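Local coordinates for periplasmic cell division protein (SufI) (Aquifex aeolicus, PDB 6SYY) that is a multicopper oxidase of a hyperthermophile that binds four copper ions and probably oxidises its substrates at the expense of dioxygen, at residues D200-S212 with G225-P237. Residues are numbered along the deposited sequence; the frame is centred on the assembly and turned at random.
Sequences DIPLIIQDKTFDS and GFWGDTILVNLTP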
loop_
_atom_site.group_PDB
_atom_site.type_symbol
_atom_site.label_atom_id
_atom_site.label_comp_id
_atom_site.label_asym_id
_atom_site.label_seq_id
_atom_site.Cartn_x
_atom_site.Cartn_y
_atom_site.Cartn_z
ATOM N N ASP A 200 -11.638 12.117 -8.155
ATOM C CA ASP A 200 -10.438 11.611 -7.489
ATOM C C ASP A 200 -10.911 10.525 -6.523
ATOM O O ASP A 200 -11.342 10.822 -5.405
ATOM C CB ASP A 200 -9.691 12.737 -6.775
ATOM C CG ASP A 200 -8.287 12.335 -6.333
ATOM O OD1 ASP A 200 -7.962 11.131 -6.377
ATOM O OD2 ASP A 200 -7.501 13.226 -5.941
ATOM N N ILE A 201 -10.830 9.271 -6.955
ATOM C CA ILE A 201 -11.540 8.163 -6.332
ATOM C C ILE A 201 -10.538 7.157 -5.771
ATOM O O ILE A 201 -9.698 6.641 -6.516
ATOM C CB ILE A 201 -12.485 7.470 -7.326
ATOM C CG1 ILE A 201 -13.437 8.486 -7.972
ATOM C CG2 ILE A 201 -13.231 6.327 -6.647
ATOM C CD1 ILE A 201 -14.351 9.185 -7.004
ATOM N N PRO A 202 -10.598 6.826 -4.483
ATOM C CA PRO A 202 -9.779 5.725 -3.968
ATOM C C PRO A 202 -10.370 4.384 -4.364
ATOM O O PRO A 202 -11.588 4.202 -4.386
ATOM C CB PRO A 202 -9.831 5.924 -2.447
ATOM C CG PRO A 202 -11.138 6.596 -2.213
ATOM C CD PRO A 202 -11.392 7.470 -3.420
ATOM N N LEU A 203 -9.490 3.434 -4.676
ATOM C CA LEU A 203 -9.894 2.061 -4.970
ATOM C C LEU A 203 -9.025 1.148 -4.109
ATOM O O LEU A 203 -7.952 0.703 -4.527
ATOM C CB LEU A 203 -9.771 1.741 -6.460
ATOM C CG LEU A 203 -10.567 2.598 -7.455
ATOM C CD1 LEU A 203 -10.345 2.093 -8.866
ATOM C CD2 LEU A 203 -12.052 2.610 -7.130
ATOM N N ILE A 204 -9.488 0.884 -2.890
ATOM C CA ILE A 204 -8.801 -0.013 -1.971
ATOM C C ILE A 204 -9.284 -1.423 -2.298
ATOM O O ILE A 204 -10.377 -1.828 -1.897
ATOM C CB ILE A 204 -9.060 0.368 -0.513
ATOM C CG1 ILE A 204 -8.553 1.794 -0.255
ATOM C CG2 ILE A 204 -8.404 -0.640 0.429
ATOM C CD1 ILE A 204 -9.230 2.499 0.897
ATOM N N ILE A 205 -8.472 -2.168 -3.044
ATOM C CA ILE A 205 -8.869 -3.479 -3.546
ATOM C C ILE A 205 -8.429 -4.553 -2.560
ATOM O O ILE A 205 -7.255 -4.627 -2.176
ATOM C CB ILE A 205 -8.286 -3.736 -4.943
ATOM C CG1 ILE A 205 -8.646 -2.587 -5.883
ATOM C CG2 ILE A 205 -8.804 -5.056 -5.496
ATOM C CD1 ILE A 205 -8.146 -2.782 -7.296
ATOM N N GLN A 206 -9.379 -5.389 -2.153
ATOM C CA GLN A 206 -9.146 -6.427 -1.164
ATOM C C GLN A 206 -9.954 -7.656 -1.546
ATOM O O GLN A 206 -11.058 -7.544 -2.084
ATOM C CB GLN A 206 -9.552 -5.965 0.239
ATOM C CG GLN A 206 -8.864 -4.703 0.721
ATOM C CD GLN A 206 -9.287 -4.336 2.126
ATOM O OE1 GLN A 206 -8.503 -4.441 3.071
ATOM N NE2 GLN A 206 -10.537 -3.913 2.275
ATOM N N ASP A 207 -9.403 -8.832 -1.271
ATOM C CA ASP A 207 -10.148 -10.070 -1.420
ATOM C C ASP A 207 -10.427 -10.647 -0.041
ATOM O O ASP A 207 -9.557 -10.632 0.838
ATOM C CB ASP A 207 -9.410 -11.087 -2.302
ATOM C CG ASP A 207 -8.025 -11.423 -1.788
ATOM O OD1 ASP A 207 -7.389 -10.559 -1.153
ATOM O OD2 ASP A 207 -7.566 -12.558 -2.039
ATOM N N LYS A 208 -11.657 -11.118 0.156
ATOM C CA LYS A 208 -12.093 -11.658 1.436
ATOM C C LYS A 208 -13.032 -12.834 1.194
ATOM O O LYS A 208 -13.566 -13.018 0.097
ATOM C CB LYS A 208 -12.775 -10.582 2.304
ATOM C CG LYS A 208 -11.816 -9.491 2.765
ATOM C CD LYS A 208 -12.401 -8.538 3.802
ATOM C CE LYS A 208 -11.329 -7.534 4.238
ATOM N NZ LYS A 208 -11.865 -6.412 5.045
ATOM N N THR A 209 -13.223 -13.634 2.239
ATOM C CA THR A 209 -14.073 -14.816 2.191
ATOM C C THR A 209 -15.113 -14.728 3.298
ATOM O O THR A 209 -14.771 -14.445 4.453
ATOM C CB THR A 209 -13.239 -16.089 2.342
ATOM O OG1 THR A 209 -12.283 -16.161 1.276
ATOM C CG2 THR A 209 -14.128 -17.316 2.301
ATOM N N PHE A 210 -16.376 -14.975 2.945
ATOM C CA PHE A 210 -17.500 -14.887 3.868
ATOM C C PHE A 210 -18.168 -16.245 4.013
ATOM O O PHE A 210 -18.304 -16.986 3.034
ATOM C CB PHE A 210 -18.540 -13.875 3.382
ATOM C CG PHE A 210 -18.011 -12.486 3.226
ATOM C CD1 PHE A 210 -18.162 -11.559 4.242
ATOM C CD2 PHE A 210 -17.367 -12.102 2.059
ATOM C CE1 PHE A 210 -17.683 -10.275 4.104
ATOM C CE2 PHE A 210 -16.879 -10.819 1.914
ATOM C CZ PHE A 210 -17.040 -9.902 2.941
ATOM N N ASP A 211 -18.601 -16.565 5.232
ATOM C CA ASP A 211 -19.386 -17.773 5.459
ATOM C C ASP A 211 -20.857 -17.479 5.152
ATOM O O ASP A 211 -21.207 -16.412 4.640
ATOM C CB ASP A 211 -19.175 -18.295 6.880
ATOM C CG ASP A 211 -19.723 -17.356 7.946
ATOM O OD1 ASP A 211 -20.021 -16.187 7.628
ATOM O OD2 ASP A 211 -19.857 -17.791 9.109
ATOM N N SER A 212 -21.740 -18.427 5.475
ATOM C CA SER A 212 -23.154 -18.269 5.148
ATOM C C SER A 212 -23.775 -17.077 5.865
ATOM O O SER A 212 -24.661 -16.413 5.313
ATOM C CB SER A 212 -23.918 -19.546 5.498
ATOM O OG SER A 212 -23.374 -20.674 4.836
ATOM N N GLY A 225 0.107 -17.573 2.115
ATOM C CA GLY A 225 -0.652 -16.348 2.248
ATOM C C GLY A 225 -2.138 -16.613 2.131
ATOM O O GLY A 225 -2.547 -17.713 1.745
ATOM N N PHE A 226 -2.958 -15.625 2.464
ATOM C CA PHE A 226 -4.399 -15.782 2.375
ATOM C C PHE A 226 -4.905 -15.292 1.026
ATOM O O PHE A 226 -4.470 -14.251 0.524
ATOM C CB PHE A 226 -5.114 -15.020 3.492
ATOM C CG PHE A 226 -6.612 -15.051 3.365
ATOM C CD1 PHE A 226 -7.350 -16.065 3.953
ATOM C CD2 PHE A 226 -7.281 -14.080 2.633
ATOM C CE1 PHE A 226 -8.724 -16.106 3.820
ATOM C CE2 PHE A 226 -8.650 -14.125 2.493
ATOM C CZ PHE A 226 -9.373 -15.133 3.093
ATOM N N TRP A 227 -5.856 -16.030 0.460
ATOM C CA TRP A 227 -6.453 -15.686 -0.826
ATOM C C TRP A 227 -7.967 -15.724 -0.690
ATOM O O TRP A 227 -8.540 -16.775 -0.385
ATOM C CB TRP A 227 -5.976 -16.639 -1.925
ATOM C CG TRP A 227 -4.500 -16.568 -2.132
ATOM C CD1 TRP A 227 -3.530 -17.037 -1.292
ATOM C CD2 TRP A 227 -3.818 -15.981 -3.243
ATOM N NE1 TRP A 227 -2.287 -16.779 -1.812
ATOM C CE2 TRP A 227 -2.435 -16.133 -3.012
ATOM C CE3 TRP A 227 -4.241 -15.344 -4.413
ATOM C CZ2 TRP A 227 -1.473 -15.674 -3.908
ATOM C CZ3 TRP A 227 -3.286 -14.886 -5.299
ATOM C CH2 TRP A 227 -1.918 -15.053 -5.043
ATOM N N GLY A 228 -8.610 -14.580 -0.920
ATOM C CA GLY A 228 -10.037 -14.454 -0.704
ATOM C C GLY A 228 -10.869 -14.864 -1.907
ATOM O O GLY A 228 -10.442 -14.760 -3.054
ATOM N N ASP A 229 -12.086 -15.328 -1.615
ATOM C CA ASP A 229 -13.011 -15.780 -2.648
ATOM C C ASP A 229 -13.768 -14.621 -3.293
ATOM O O ASP A 229 -14.174 -14.716 -4.457
ATOM C CB ASP A 229 -13.994 -16.785 -2.039
ATOM C CG ASP A 229 -14.809 -17.517 -3.082
ATOM O OD1 ASP A 229 -14.434 -17.484 -4.274
ATOM O OD2 ASP A 229 -15.831 -18.129 -2.705
ATOM N N THR A 230 -13.948 -13.523 -2.564
ATOM C CA THR A 230 -14.786 -12.408 -2.979
ATOM C C THR A 230 -13.941 -11.145 -3.079
ATOM O O THR A 230 -13.181 -10.830 -2.158
ATOM C CB THR A 230 -15.928 -12.203 -1.976
ATOM O OG1 THR A 230 -16.727 -13.392 -1.911
ATOM C CG2 THR A 230 -16.798 -11.024 -2.375
ATOM N N ILE A 231 -14.077 -10.421 -4.187
ATOM C CA ILE A 231 -13.307 -9.201 -4.406
ATOM C C ILE A 231 -14.113 -8.008 -3.922
ATOM O O ILE A 231 -15.312 -7.892 -4.201
ATOM C CB ILE A 231 -12.926 -9.046 -5.887
ATOM C CG1 ILE A 231 -12.264 -10.326 -6.388
ATOM C CG2 ILE A 231 -11.987 -7.865 -6.064
ATOM C CD1 ILE A 231 -10.960 -10.655 -5.678
ATOM N N LEU A 232 -13.451 -7.112 -3.195
ATOM C CA LEU A 232 -14.079 -5.923 -2.649
ATOM C C LEU A 232 -13.275 -4.698 -3.050
ATOM O O LEU A 232 -12.048 -4.751 -3.169
ATOM C CB LEU A 232 -14.185 -5.979 -1.116
ATOM C CG LEU A 232 -15.116 -7.007 -0.464
ATOM C CD1 LEU A 232 -14.520 -8.399 -0.489
ATOM C CD2 LEU A 232 -15.411 -6.597 0.963
ATOM N N VAL A 233 -13.981 -3.595 -3.273
ATOM C CA VAL A 233 -13.367 -2.288 -3.462
ATOM C C VAL A 233 -13.980 -1.359 -2.430
ATOM O O VAL A 233 -15.197 -1.139 -2.432
ATOM C CB VAL A 233 -13.572 -1.747 -4.884
ATOM C CG1 VAL A 233 -12.743 -0.495 -5.086
ATOM C CG2 VAL A 233 -13.217 -2.801 -5.918
ATOM N N ASN A 234 -13.145 -0.834 -1.535
ATOM C CA ASN A 234 -13.617 0.002 -0.436
ATOM C C ASN A 234 -14.696 -0.717 0.368
ATOM O O ASN A 234 -15.709 -0.130 0.752
ATOM C CB ASN A 234 -14.126 1.345 -0.956
ATOM C CG ASN A 234 -13.121 2.028 -1.849
ATOM O OD1 ASN A 234 -11.925 1.752 -1.771
ATOM N ND2 ASN A 234 -13.599 2.926 -2.706
ATOM N N LEU A 235 -14.471 -2.011 0.611
ATOM C CA LEU A 235 -15.415 -2.879 1.318
ATOM C C LEU A 235 -16.762 -2.958 0.605
ATOM O O LEU A 235 -17.806 -3.080 1.250
ATOM C CB LEU A 235 -15.611 -2.441 2.774
ATOM C CG LEU A 235 -14.526 -2.860 3.763
ATOM C CD1 LEU A 235 -14.995 -2.609 5.175
ATOM C CD2 LEU A 235 -14.149 -4.326 3.576
ATOM N N THR A 236 -16.753 -2.896 -0.726
ATOM C CA THR A 236 -17.966 -3.043 -1.517
ATOM C C THR A 236 -17.840 -4.280 -2.392
ATOM O O THR A 236 -16.936 -4.340 -3.245
ATOM C CB THR A 236 -18.229 -1.811 -2.383
ATOM O OG1 THR A 236 -18.115 -0.630 -1.583
ATOM C CG2 THR A 236 -19.627 -1.876 -2.990
ATOM N N PRO A 237 -18.704 -5.278 -2.230
ATOM C CA PRO A 237 -18.663 -6.444 -3.116
ATOM C C PRO A 237 -19.371 -6.169 -4.434
ATOM O O PRO A 237 -20.401 -5.490 -4.478
ATOM C CB PRO A 237 -19.401 -7.517 -2.309
ATOM C CG PRO A 237 -20.392 -6.731 -1.511
ATOM C CD PRO A 237 -19.722 -5.419 -1.173
HETATM O O HOH W 1 -11.935 -3.315 0.099
HETATM O O HOH W 2 -4.801 -11.840 -0.623
HETATM O O HOH W 3 -10.504 -18.309 1.438
HETATM O O HOH W 4 -16.910 -15.679 0.269
#
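An antiparallel strand pair of the second cupredoxin-like domain joins I204-K208 to T230-N234. Q206 and L232 form a hydrogen-bonded pair, with L232 N to Q206 O at 2.7 Å. K208 and T230 form the next one, and T230 N donates to K208 O. K208 stands opposite two residues, D229 and T230, a classic beta bulge. Within the bulge, D229 N donates to T209 OG1 at 3.0 Å.

N234 N donates to I204 O, and the side-chain amide carries the pairing further. CG lies anti to the carbonyl carbon (chi1 -52°), which turns the amide to the neighbouring backbone. ND2 gives a straight bond to P202 O (2.9 Å), from above that carbonyl plane. OD1 accepts from I204 N at 2.8 Å. ND2 also bonds N50 O. A leucine here would probably leave I204 N and P202 O without these partners.

In this beta-sandwich fold, strand 200-208 also pairs with strand 247-254. L203 CD2 packs on V233 CG1 at 3.8 Å, and I231 CD1 rests on D207 CB. G228 N donates to D207 OD2 from above the carboxylate plane, and R259 forms a salt bridge to the same oxygen. The next residue back, W227, lies about 7 Å, side chain to side chain, from the copper ligand H514. On the face of Q206, K208 and L232, the F210 ring edge meets L232 CD1 at 4.1 Å.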